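Local coordinates for RNA-binding protein HI_1333 (Haemophilus influenzae, PDB 1JO0) that probably binds RNA through its single compact CRM (CRS1/YhbY) domain, a mixed beta sheet packed against helices, at residues A[19-24]-A[38-43]; A[72-77]-A[82-87]. All coordinates share one frame; numbering follows the deposited sequence. Where two conformers were deposited one is given.

Contact 1 (A[19-24]-A[38-43])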
ATOM      1  N   ASN A  19      -8.535   2.359   7.769  1.00 18.50           N
ATOM      2  CA  ASN A  19      -8.340   3.730   7.367  1.00 18.17           C
ATOM      3  C   ASN A  19      -6.939   3.926   6.793  1.00 18.15           C
ATOM      4  O   ASN A  19      -6.020   3.208   7.182  1.00 18.26           O
ATOM      5  CB  ASN A  19      -8.442   4.685   8.552  1.00 20.04           C
ATOM      6  CG  ASN A  19      -9.864   4.738   9.062  1.00 19.56           C
ATOM      7  OD1 ASN A  19     -10.830   4.769   8.282  1.00 24.44           O
ATOM      8  ND2 ASN A  19      -9.935   4.717  10.356  1.00 23.51           N
ATOM      9  N   PRO A  20      -6.722   4.902   5.948  1.00 18.53           N
ATOM     10  CA  PRO A  20      -5.351   5.221   5.530  1.00 19.08           C
ATOM     11  C   PRO A  20      -4.427   5.497   6.724  1.00 18.47           C
ATOM     12  O   PRO A  20      -4.814   6.182   7.655  1.00 21.50           O
ATOM     13  CB  PRO A  20      -5.552   6.492   4.706  1.00 21.82           C
ATOM     14  CG  PRO A  20      -6.946   6.488   4.246  1.00 22.37           C
ATOM     15  CD  PRO A  20      -7.731   5.791   5.320  1.00 19.79           C
ATOM     16  N   VAL A  21      -3.215   4.976   6.711  1.00 18.17           N
ATOM     17  CA  VAL A  21      -2.172   5.253   7.688  1.00 19.36           C
ATOM     18  C   VAL A  21      -1.063   6.168   7.151  1.00 19.55           C
ATOM     19  O   VAL A  21      -0.207   6.548   7.949  1.00 23.22           O
ATOM     20  CB  VAL A  21      -1.611   3.924   8.252  1.00 21.20           C
ATOM     21  CG1 VAL A  21      -2.693   3.217   9.075  1.00 24.17           C
ATOM     22  CG2 VAL A  21      -1.092   2.966   7.187  1.00 20.60           C
ATOM     23  N   VAL A  22      -1.055   6.491   5.865  1.00 18.68           N
ATOM     24  CA  VAL A  22      -0.125   7.446   5.283  1.00 18.91           C
ATOM     25  C   VAL A  22      -0.921   8.307   4.312  1.00 19.65           C
ATOM     26  O   VAL A  22      -1.759   7.784   3.574  1.00 20.39           O
ATOM     27  CB  VAL A  22       1.045   6.764   4.545  1.00 18.80           C
ATOM     28  CG1 VAL A  22       2.007   7.780   3.931  1.00 19.40           C
ATOM     29  CG2 VAL A  22       1.778   5.815   5.493  1.00 21.00           C
ATOM     30  N   MET A  23      -0.595   9.580   4.319  1.00 21.87           N
ATOM     31  CA  MET A  23      -1.230  10.477   3.362  1.00 24.72           C
ATOM     32  C   MET A  23      -0.101  11.222   2.664  1.00 24.05           C
ATOM     33  O   MET A  23       0.798  11.728   3.320  1.00 30.09           O
ATOM     34  CB  MET A  23      -2.261  11.379   4.035  0.53 31.87           C
ATOM     35  CG  MET A  23      -3.418  10.628   4.703  0.53 33.65           C
ATOM     36  SD  MET A  23      -4.924  11.552   5.028  0.53 68.21           S
ATOM     37  CE  MET A  23      -4.520  13.168   4.376  0.53 64.36           C
ATOM     38  N   LEU A  24      -0.222  11.247   1.338  1.00 23.91           N
ATOM     39  CA  LEU A  24       0.582  12.127   0.529  1.00 27.67           C
ATOM     40  C   LEU A  24      -0.138  13.435   0.209  1.00 32.29           C
ATOM     41  O   LEU A  24      -1.348  13.458   0.013  1.00 43.95           O
ATOM     42  CB  LEU A  24       0.904  11.611  -0.871  1.00 29.05           C
ATOM     43  CG  LEU A  24       2.103  10.645  -0.847  1.00 29.26           C
ATOM     44  CD1 LEU A  24       1.705   9.418  -0.052  1.00 27.57           C
ATOM     45  CD2 LEU A  24       2.534  10.318  -2.264  1.00 37.96           C
ATOM     46  N   GLU A  38       7.312   2.697   4.729  1.00 18.30           N
ATOM     47  CA  GLU A  38       8.085   1.562   5.250  1.00 18.64           C
ATOM     48  C   GLU A  38       7.688   1.182   6.670  1.00 18.71           C
ATOM     49  O   GLU A  38       7.521   0.029   6.983  1.00 19.17           O
ATOM     50  CB  GLU A  38       9.564   1.919   5.296  1.00 20.37           C
ATOM     51  CG  GLU A  38      10.260   1.648   4.023  1.00 26.49           C
ATOM     52  CD  GLU A  38      10.434   0.158   3.701  1.00 28.51           C
ATOM     53  OE1 GLU A  38      10.480  -0.129   2.502  1.00 28.99           O
ATOM     54  OE2 GLU A  38      10.542  -0.712   4.584  1.00 27.12           O
ATOM     55  N   ASN A  39       7.544   2.190   7.523  1.00 18.74           N
ATOM     56  CA  ASN A  39       7.173   1.993   8.903  1.00 19.40           C
ATOM     57  C   ASN A  39       5.836   1.280   8.963  1.00 18.86           C
ATOM     58  O   ASN A  39       5.591   0.355   9.724  1.00 19.78           O
ATOM     59  CB  ASN A  39       7.147   3.329   9.624  1.00 22.08           C
ATOM     60  CG  ASN A  39       6.777   3.165  11.086  1.00 22.10           C
ATOM     61  OD1 ASN A  39       7.440   2.472  11.861  1.00 23.38           O
ATOM     62  ND2 ASN A  39       5.707   3.830  11.477  1.00 27.57           N
ATOM     63  N   ALA A  40       4.883   1.766   8.181  1.00 17.58           N
ATOM     64  CA  ALA A  40       3.533   1.230   8.160  1.00 16.83           C
ATOM     65  C   ALA A  40       3.495  -0.208   7.659  1.00 15.31           C
ATOM     66  O   ALA A  40       2.839  -1.081   8.216  1.00 16.63           O
ATOM     67  CB  ALA A  40       2.660   2.151   7.314  1.00 18.75           C
ATOM     68  N   LEU A  41       4.226  -0.520   6.595  1.00 15.12           N
ATOM     69  CA  LEU A  41       4.367  -1.876   6.126  1.00 14.93           C
ATOM     70  C   LEU A  41       4.936  -2.778   7.203  1.00 16.42           C
ATOM     71  O   LEU A  41       4.465  -3.895   7.421  1.00 16.53           O
ATOM     72  CB  LEU A  41       5.221  -1.984   4.879  1.00 15.31           C
ATOM     73  CG  LEU A  41       4.622  -1.428   3.588  1.00 14.50           C
ATOM     74  CD1 LEU A  41       5.708  -1.355   2.504  1.00 17.42           C
ATOM     75  CD2 LEU A  41       3.441  -2.228   3.084  1.00 15.33           C
ATOM     76  N   ASN A  42       5.969  -2.320   7.883  1.00 17.18           N
ATOM     77  CA  ASN A  42       6.614  -3.096   8.923  1.00 17.51           C
ATOM     78  C   ASN A  42       5.661  -3.466  10.047  1.00 18.31           C
ATOM     79  O   ASN A  42       5.647  -4.632  10.454  1.00 22.17           O
ATOM     80  CB  ASN A  42       7.799  -2.345   9.512  0.65 19.10           C
ATOM     81  CG  ASN A  42       9.006  -2.478   8.597  0.65 19.49           C
ATOM     82  OD1 ASN A  42       9.058  -3.362   7.740  0.65 22.17           O
ATOM     83  ND2 ASN A  42       9.883  -1.541   8.887  0.65 23.20           N
ATOM     84  N   HIS A  43       4.902  -2.463  10.533  1.00 17.71           N
ATOM     85  CA  HIS A  43       4.016  -2.758  11.655  1.00 18.19           C
ATOM     86  C   HIS A  43       2.736  -3.451  11.224  1.00 18.11           C
ATOM     87  O   HIS A  43       2.230  -4.307  11.951  1.00 18.69           O
ATOM     88  CB  HIS A  43       3.656  -1.485  12.421  1.00 21.01           C
ATOM     89  CG  HIS A  43       4.861  -0.963  13.164  1.00 26.87           C
ATOM     90  ND1 HIS A  43       5.394  -1.635  14.213  1.00 30.91           N
ATOM     91  CD2 HIS A  43       5.650   0.103  12.925  1.00 27.97           C
ATOM     92  CE1 HIS A  43       6.448  -0.985  14.658  1.00 33.65           C
ATOM     93  NE2 HIS A  43       6.632   0.087  13.890  1.00 28.98           N
TER

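Contact 2 (A[72-77]-A[82-87])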
ATOM      1  N   ALA A  72       6.471  -3.943  -1.905  1.00 17.72           N
ATOM      2  CA  ALA A  72       5.110  -4.290  -1.583  1.00 16.95           C
ATOM      3  C   ALA A  72       4.330  -4.679  -2.834  1.00 16.88           C
ATOM      4  O   ALA A  72       4.646  -4.209  -3.943  1.00 18.92           O
ATOM      5  CB  ALA A  72       4.402  -3.147  -0.864  1.00 17.28           C
ATOM      6  N   ALA A  73       3.325  -5.505  -2.635  1.00 16.01           N
ATOM      7  CA  ALA A  73       2.324  -5.829  -3.613  1.00 16.86           C
ATOM      8  C   ALA A  73       1.222  -4.784  -3.661  1.00 16.00           C
ATOM      9  O   ALA A  73       0.734  -4.341  -2.635  1.00 16.52           O
ATOM     10  CB  ALA A  73       1.675  -7.191  -3.351  1.00 20.86           C
ATOM     11  N   GLN A  74       0.765  -4.465  -4.870  1.00 18.18           N
ATOM     12  CA  GLN A  74      -0.460  -3.686  -5.047  1.00 17.92           C
ATOM     13  C   GLN A  74      -1.658  -4.593  -4.891  1.00 19.86           C
ATOM     14  O   GLN A  74      -1.829  -5.571  -5.625  1.00 27.63           O
ATOM     15  CB  GLN A  74      -0.463  -3.121  -6.447  1.00 21.33           C
ATOM     16  CG  GLN A  74       0.721  -2.294  -6.820  1.00 27.51           C
ATOM     17  CD  GLN A  74       0.853  -1.998  -8.300  1.00 31.76           C
ATOM     18  OE1 GLN A  74       1.848  -2.338  -8.977  1.00 45.88           O
ATOM     19  NE2 GLN A  74      -0.198  -1.340  -8.775  1.00 29.71           N
ATOM     20  N   VAL A  75      -2.481  -4.275  -3.904  1.00 17.32           N
ATOM     21  CA  VAL A  75      -3.700  -5.001  -3.691  1.00 18.06           C
ATOM     22  C   VAL A  75      -4.869  -4.378  -4.451  1.00 18.34           C
ATOM     23  O   VAL A  75      -5.633  -5.139  -5.037  1.00 22.10           O
ATOM     24  CB  VAL A  75      -4.002  -5.107  -2.195  1.00 16.45           C
ATOM     25  CG1 VAL A  75      -5.367  -5.723  -1.923  1.00 21.03           C
ATOM     26  CG2 VAL A  75      -2.864  -5.872  -1.476  1.00 18.73           C
ATOM     27  N   GLN A  76      -4.994  -3.064  -4.444  1.00 18.47           N
ATOM     28  CA  GLN A  76      -6.114  -2.353  -5.017  1.00 19.65           C
ATOM     29  C   GLN A  76      -5.683  -0.898  -5.208  1.00 18.29           C
ATOM     30  O   GLN A  76      -5.038  -0.343  -4.350  1.00 19.50           O
ATOM     31  CB  GLN A  76      -7.335  -2.396  -4.110  1.00 21.35           C
ATOM     32  CG  GLN A  76      -8.595  -1.737  -4.600  1.00 24.44           C
ATOM     33  CD  GLN A  76      -9.755  -1.889  -3.626  1.00 24.41           C
ATOM     34  OE1 GLN A  76      -9.586  -1.949  -2.400  1.00 30.07           O
ATOM     35  NE2 GLN A  76     -10.946  -1.990  -4.169  1.00 36.25           N
ATOM     36  N   THR A  77      -6.060  -0.343  -6.321  1.00 23.75           N
ATOM     37  CA  THR A  77      -6.017   1.059  -6.572  1.00 32.87           C
ATOM     38  C   THR A  77      -7.453   1.518  -6.873  1.00 33.87           C
ATOM     39  O   THR A  77      -8.004   0.994  -7.821  1.00 45.00           O
ATOM     40  CB  THR A  77      -5.278   1.365  -7.892  1.00 45.31           C
ATOM     41  OG1 THR A  77      -3.993   0.761  -7.849  1.00 55.70           O
ATOM     42  CG2 THR A  77      -5.201   2.876  -8.052  1.00 43.51           C
ATOM     43  N   LEU A  82      -4.470   3.792  -2.372  1.00 17.37           N
ATOM     44  CA  LEU A  82      -3.625   2.669  -2.733  1.00 17.91           C
ATOM     45  C   LEU A  82      -3.575   1.667  -1.586  1.00 16.01           C
ATOM     46  O   LEU A  82      -3.154   2.036  -0.500  1.00 18.95           O
ATOM     47  CB  LEU A  82      -2.185   3.103  -2.961  0.53 19.91           C
ATOM     48  CG  LEU A  82      -1.891   4.259  -3.923  0.53 18.29           C
ATOM     49  CD1 LEU A  82      -0.386   4.444  -4.020  0.53 18.01           C
ATOM     50  CD2 LEU A  82      -2.557   4.005  -5.252  0.53 22.83           C
ATOM     51  N   VAL A  83      -3.933   0.425  -1.842  1.00 15.42           N
ATOM     52  CA  VAL A  83      -3.848  -0.618  -0.836  1.00 15.17           C
ATOM     53  C   VAL A  83      -2.629  -1.483  -1.173  1.00 14.75           C
ATOM     54  O   VAL A  83      -2.504  -1.952  -2.326  1.00 16.05           O
ATOM     55  CB  VAL A  83      -5.116  -1.475  -0.826  1.00 16.53           C
ATOM     56  CG1 VAL A  83      -4.995  -2.510   0.296  1.00 17.23           C
ATOM     57  CG2 VAL A  83      -6.402  -0.637  -0.662  1.00 19.13           C
ATOM     58  N   LEU A  84      -1.741  -1.655  -0.219  1.00 14.56           N
ATOM     59  CA  LEU A  84      -0.453  -2.311  -0.415  1.00 14.41           C
ATOM     60  C   LEU A  84      -0.243  -3.396   0.642  1.00 14.25           C
ATOM     61  O   LEU A  84      -0.767  -3.246   1.760  1.00 15.14           O
ATOM     62  CB  LEU A  84       0.683  -1.322  -0.337  1.00 17.06           C
ATOM     63  CG  LEU A  84       0.685  -0.159  -1.308  1.00 21.02           C
ATOM     64  CD1 LEU A  84       1.591   0.953  -0.822  1.00 29.94           C
ATOM     65  CD2 LEU A  84       1.136  -0.658  -2.652  1.00 28.50           C
ATOM     66  N   TYR A  85       0.540  -4.401   0.324  1.00 14.82           N
ATOM     67  CA  TYR A  85       0.834  -5.463   1.277  1.00 14.18           C
ATOM     68  C   TYR A  85       2.264  -5.935   1.167  1.00 13.88           C
ATOM     69  O   TYR A  85       2.739  -6.185   0.055  1.00 15.98           O
ATOM     70  CB  TYR A  85      -0.110  -6.650   1.096  1.00 14.89           C
ATOM     71  CG  TYR A  85       0.229  -7.862   1.926  1.00 14.41           C
ATOM     72  CD1 TYR A  85      -0.175  -7.971   3.260  1.00 14.73           C
ATOM     73  CD2 TYR A  85       0.947  -8.936   1.408  1.00 15.54           C
ATOM     74  CE1 TYR A  85       0.149  -9.100   4.005  1.00 15.82           C
ATOM     75  CE2 TYR A  85       1.257 -10.050   2.146  1.00 15.39           C
ATOM     76  CZ  TYR A  85       0.858 -10.137   3.446  1.00 15.75           C
ATOM     77  OH  TYR A  85       1.156 -11.249   4.185  1.00 17.96           O
ATOM     78  N   ARG A  86       2.932  -6.102   2.312  1.00 14.31           N
ATOM     79  CA  ARG A  86       4.221  -6.781   2.303  1.00 14.64           C
ATOM     80  C   ARG A  86       4.300  -7.693   3.541  1.00 14.71           C
ATOM     81  O   ARG A  86       3.985  -7.182   4.627  1.00 15.44           O
ATOM     82  CB  ARG A  86       5.365  -5.795   2.339  1.00 15.01           C
ATOM     83  CG  ARG A  86       6.732  -6.400   2.093  1.00 16.89           C
ATOM     84  CD  ARG A  86       7.804  -5.342   2.070  1.00 17.08           C
ATOM     85  NE  ARG A  86       8.058  -4.731   3.357  1.00 18.28           N
ATOM     86  CZ  ARG A  86       8.702  -3.590   3.558  1.00 17.90           C
ATOM     87  NH1 ARG A  86       9.158  -2.855   2.541  1.00 18.74           N
ATOM     88  NH2 ARG A  86       8.864  -3.186   4.817  1.00 21.05           N
ATOM     89  N   PRO A  87       4.679  -8.944   3.397  1.00 15.33           N
ATOM     90  CA  PRO A  87       4.703  -9.822   4.567  1.00 15.72           C
ATOM     91  C   PRO A  87       5.837  -9.456   5.515  1.00 17.81           C
ATOM     92  O   PRO A  87       6.885  -8.997   5.096  1.00 20.99           O
ATOM     93  CB  PRO A  87       4.903 -11.208   3.942  1.00 18.11           C
ATOM     94  CG  PRO A  87       5.656 -10.930   2.676  1.00 17.20           C
ATOM     95  CD  PRO A  87       5.097  -9.630   2.171  1.00 16.66           C
TER

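Contact 1 (A[19-24]-A[38-43])
Val-21 and Val-22 meet Ala-40 in a small, wholly apolar contact between helix 31-44 and the start of strand 22-24 with the residue before it, inside a beta-alpha-beta unit, made of strand 22-24, helix 31-44 and strand 46-51, of the CRM domain. The evidence that it is slight is the buried surface, 75 Å² over both sides, and the separation of the backbones: the nearest pair of CA atoms, those of Val-21 and Ala-40, stand 7.0 Å apart. Such a spacing is bridged by methyl groups alone. The CB of Ala-40 points from the helix toward segment 19-24 and receives one branch from each valine. The two valines reach it by different torsions. In Val-22, chi1 of 180° sets CG1 opposite the backbone N and brings CG2 beside that N, on the helix side; in Val-21, chi1 of -67° places CG2 between the N and the carbonyl carbon. Backbone hydrogen bonds pair Val-21 with Lys-48 and Val-22 with Lys-50, while Val-22 also packs on Val-33 and Ile-37 of helix 31-44. Of the two methyl contacts the Val-21 one is the tighter, CG2 to Ala-40 CB at 3.8 Å, against 4.2 Å for Val-22 CG2 to Ala-40 CB.

Contact 2 (A[72-77]-A[82-87])
The carbonyl O of Val-83 accepts two backbone N-H groups from the opposite strand, a short bond from Val-75 N at 2.8 Å and a weak one from Gln-76 N at 3.5 Å. Two successive residues facing one define a classic beta bulge, here in the antiparallel hairpin of strands 73-78 and 81-85. The Val-75 donor is tilted 31° from the carbonyl plane. Gln-76 O in turn accepts Val-83 N at 2.8 Å in a nearly straight bond, with an N-H...O angle of 174°. Before the bulge, Ala-73 and Tyr-85 form a hydrogen-bonded pair, in which Ala-73 N gives to Tyr-85 O at 2.8 Å and Tyr-85 N returns a bond to Ala-73 O.

The bulge also gathers side chains. Val-75 CB approaches Val-83 CG1 at 3.7 Å, and its CG2, beside the backbone N because chi1 is 173°, reaches Tyr-85 CB at 3.8 Å. Gln-76 runs out extended, its OE1 passing Val-83 CG2. Toward the open end of the hairpin Ala-72 CB meets Leu-84 CB at 4.2 Å.

Helix 5-15 covers the face bearing Gln-76, Val-83 and Tyr-85, where Leu-11 touches Val-75 and Tyr-85; helix 56-70 packs Ile-63 and Val-67 on Gln-74, and strand 46-51 bonds to Leu-82 and Leu-84 along the other edge of strand 81-85.

Both segments of contact 1 precede those of contact 2 in the sequence, and the contact centres lie 11 Å apart. Both reach one mixed sheet, ordered 22-24, 46-51, 81-85, 73-78: contact 1 packs a helix on one outermost strand, whereas contact 2 pairs the other outermost strand with its inner neighbour; in the sheet, strand 46-51 separates strand 22-24 from strand 81-85. They also touch directly. Arg-86 NH2 forms a salt bridge with Glu-38 OE2 at 3.0 Å, while its NH1 is hydrogen-bonded to Thr-70 O, and Leu-41 CD1 packs on Ala-72 CB at 4.0 Å. Helix 31-44 is thus joined to the hairpin as well as to strand 22-24, consistent with a single compact CRM domain, probably serving RNA binding.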